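N-terminal acetyltransferase-like protein (Chaetomium thermophilum, PDB 5NNP) is probably the auxiliary subunit of a NatA-type N-terminal acetyltransferase complex, a helical-repeat scaffold for the catalytic subunit. Local coordinates at residues 407-410 against 411-414. Residues are numbered along the deposited sequence; the frame is centred on the assembly and turned at random.
Sequences NVDF and HMTK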
ATOM      1  N   ASN A 407      14.115 -31.419   4.190  1.00 41.94           N
ATOM      2  CA  ASN A 407      13.069 -30.469   4.525  1.00 43.33           C
ATOM      3  C   ASN A 407      13.580 -29.042   4.577  1.00 42.98           C
ATOM      4  O   ASN A 407      14.347 -28.684   5.471  1.00 45.85           O
ATOM      5  CB  ASN A 407      12.439 -30.819   5.865  1.00 43.71           C
ATOM      6  CG  ASN A 407      11.166 -30.052   6.116  1.00 41.07           C
ATOM      7  OD1 ASN A 407      11.158 -28.813   6.174  1.00 32.04           O
ATOM      8  ND2 ASN A 407      10.072 -30.788   6.272  1.00 36.83           N
ATOM      9  N   VAL A 408      13.128 -28.229   3.631  1.00 43.73           N
ATOM     10  CA  VAL A 408      13.522 -26.825   3.550  1.00 44.15           C
ATOM     11  C   VAL A 408      13.178 -26.039   4.820  1.00 42.96           C
ATOM     12  O   VAL A 408      14.015 -25.301   5.342  1.00 45.61           O
ATOM     13  CB  VAL A 408      12.860 -26.132   2.333  1.00 43.55           C
ATOM     14  CG1 VAL A 408      13.104 -24.644   2.364  1.00 31.06           C
ATOM     15  CG2 VAL A 408      13.381 -26.743   1.021  1.00 40.21           C
ATOM     16  N   ASP A 409      11.955 -26.189   5.318  1.00 36.09           N
ATOM     17  CA  ASP A 409      11.522 -25.420   6.491  1.00 33.80           C
ATOM     18  C   ASP A 409      12.284 -25.793   7.740  1.00 35.55           C
ATOM     19  O   ASP A 409      12.544 -24.955   8.600  1.00 40.41           O
ATOM     20  CB  ASP A 409      10.040 -25.617   6.749  1.00 38.20           C
ATOM     21  CG  ASP A 409       9.194 -25.060   5.656  1.00 41.29           C
ATOM     22  OD1 ASP A 409       9.474 -23.924   5.227  1.00 40.48           O
ATOM     23  OD2 ASP A 409       8.261 -25.767   5.218  1.00 50.18           O
ATOM     24  N   PHE A 410      12.633 -27.063   7.854  1.00 41.53           N
ATOM     25  CA  PHE A 410      13.437 -27.505   8.980  1.00 39.36           C
ATOM     26  C   PHE A 410      14.771 -26.753   8.990  1.00 44.86           C
ATOM     27  O   PHE A 410      15.116 -26.128   9.984  1.00 54.72           O
ATOM     28  CB  PHE A 410      13.639 -29.021   8.930  1.00 36.49           C
ATOM     29  CG  PHE A 410      12.384 -29.809   9.199  1.00 35.99           C
ATOM     30  CD1 PHE A 410      11.169 -29.160   9.420  1.00 34.05           C
ATOM     31  CD2 PHE A 410      12.414 -31.193   9.233  1.00 36.34           C
ATOM     32  CE1 PHE A 410      10.003 -29.875   9.665  1.00 30.86           C
ATOM     33  CE2 PHE A 410      11.260 -31.918   9.480  1.00 37.58           C
ATOM     34  CZ  PHE A 410      10.048 -31.254   9.698  1.00 39.34           C
ATOM     35  N   HIS A 411      15.501 -26.764   7.878  1.00 41.04           N
ATOM     36  CA  HIS A 411      16.797 -26.086   7.841  1.00 37.68           C
ATOM     37  C   HIS A 411      16.655 -24.567   7.995  1.00 39.40           C
ATOM     38  O   HIS A 411      17.538 -23.911   8.551  1.00 42.85           O
ATOM     39  CB  HIS A 411      17.548 -26.420   6.549  1.00 28.16           C
ATOM     40  CG  HIS A 411      17.964 -27.853   6.450  1.00 34.78           C
ATOM     41  ND1 HIS A 411      19.136 -28.327   6.999  1.00 38.31           N
ATOM     42  CD2 HIS A 411      17.354 -28.923   5.885  1.00 36.47           C
ATOM     43  CE1 HIS A 411      19.236 -29.626   6.769  1.00 35.33           C
ATOM     44  NE2 HIS A 411      18.168 -30.009   6.093  1.00 39.12           N
ATOM     45  N   MET A 412      15.542 -24.021   7.513  1.00 38.47           N
ATOM     46  CA  MET A 412      15.282 -22.590   7.593  1.00 33.71           C
ATOM     47  C   MET A 412      15.210 -22.147   9.044  1.00 42.26           C
ATOM     48  O   MET A 412      15.819 -21.155   9.436  1.00 47.52           O
ATOM     49  CB  MET A 412      13.983 -22.241   6.878  1.00 26.33           C
ATOM     50  CG  MET A 412      13.633 -20.797   6.984  1.00 30.26           C
ATOM     51  SD  MET A 412      12.171 -20.312   6.030  1.00 59.46           S
ATOM     52  CE  MET A 412      10.959 -21.521   6.553  1.00 33.80           C
ATOM     53  N   THR A 413      14.462 -22.905   9.840  1.00 41.24           N
ATOM     54  CA  THR A 413      14.333 -22.636  11.264  1.00 40.23           C
ATOM     55  C   THR A 413      15.681 -22.780  11.971  1.00 51.05           C
ATOM     56  O   THR A 413      16.012 -22.000  12.871  1.00 55.49           O
ATOM     57  CB  THR A 413      13.301 -23.575  11.915  1.00 35.58           C
ATOM     58  OG1 THR A 413      11.984 -23.129  11.582  1.00 45.96           O
ATOM     59  CG2 THR A 413      13.441 -23.569  13.430  1.00 29.59           C
ATOM     60  N   LYS A 414      16.454 -23.780  11.558  1.00 44.25           N
ATOM     61  CA  LYS A 414      17.764 -24.014  12.139  1.00 45.66           C
ATOM     62  C   LYS A 414      18.661 -22.793  12.011  1.00 47.27           C
ATOM     63  O   LYS A 414      19.263 -22.338  12.991  1.00 45.01           O
ATOM     64  CB  LYS A 414      18.428 -25.207  11.474  1.00 49.72           C
ATOM     65  CG  LYS A 414      19.713 -25.610  12.145  1.00 47.28           C
ATOM     66  CD  LYS A 414      20.189 -26.919  11.621  1.00 41.24           C
ATOM     67  CE  LYS A 414      21.646 -26.840  11.294  1.00 45.21           C
ATOM     68  NZ  LYS A 414      22.185 -28.213  11.180  1.00 52.19           N
TER
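His411 N donates to Asn407 O (3.3 Å), the first of four i to i+4 backbone bonds across the start of helix 408-421; Met412, Thr413 and Lys414 continue the series with N-H bonds to Val408 O, Asp409 O and Phe410 O. Asn407 is the N-cap: its OD1 accepts from Phe410 N at 2.8 Å, with the donor lying above the side-chain carbonyl plane. The same amide lies against one face of the Phe410 ring, Asn407 CG 3.3 Å above the ring plane and over its centre. With CG beside the backbone N (chi1 -67°), His411 turns its imidazole back toward the cap, Asn407 O lying at the ring edge by CD2; NE2 bonds to Pro405 O, and Tyr433 packs edge-to-face. Replacing the imidazole with an alanine is likely to leave Pro405 O without its NE2 donor and Tyr433 without its ring partner. Asp409 and Met412 run side by side, the bend at chi3 (51°) bringing Met412 CE alongside the carboxylate. Asp409 OD1 is salt-bridged to a basic side chain of another protein's chain, while Lys414 pairs with Glu398. The cap thus closes the helix's first turn, while His411, Lys414 and Asp409 tie it to helices 424-436 and 390-403 and to the partner protein.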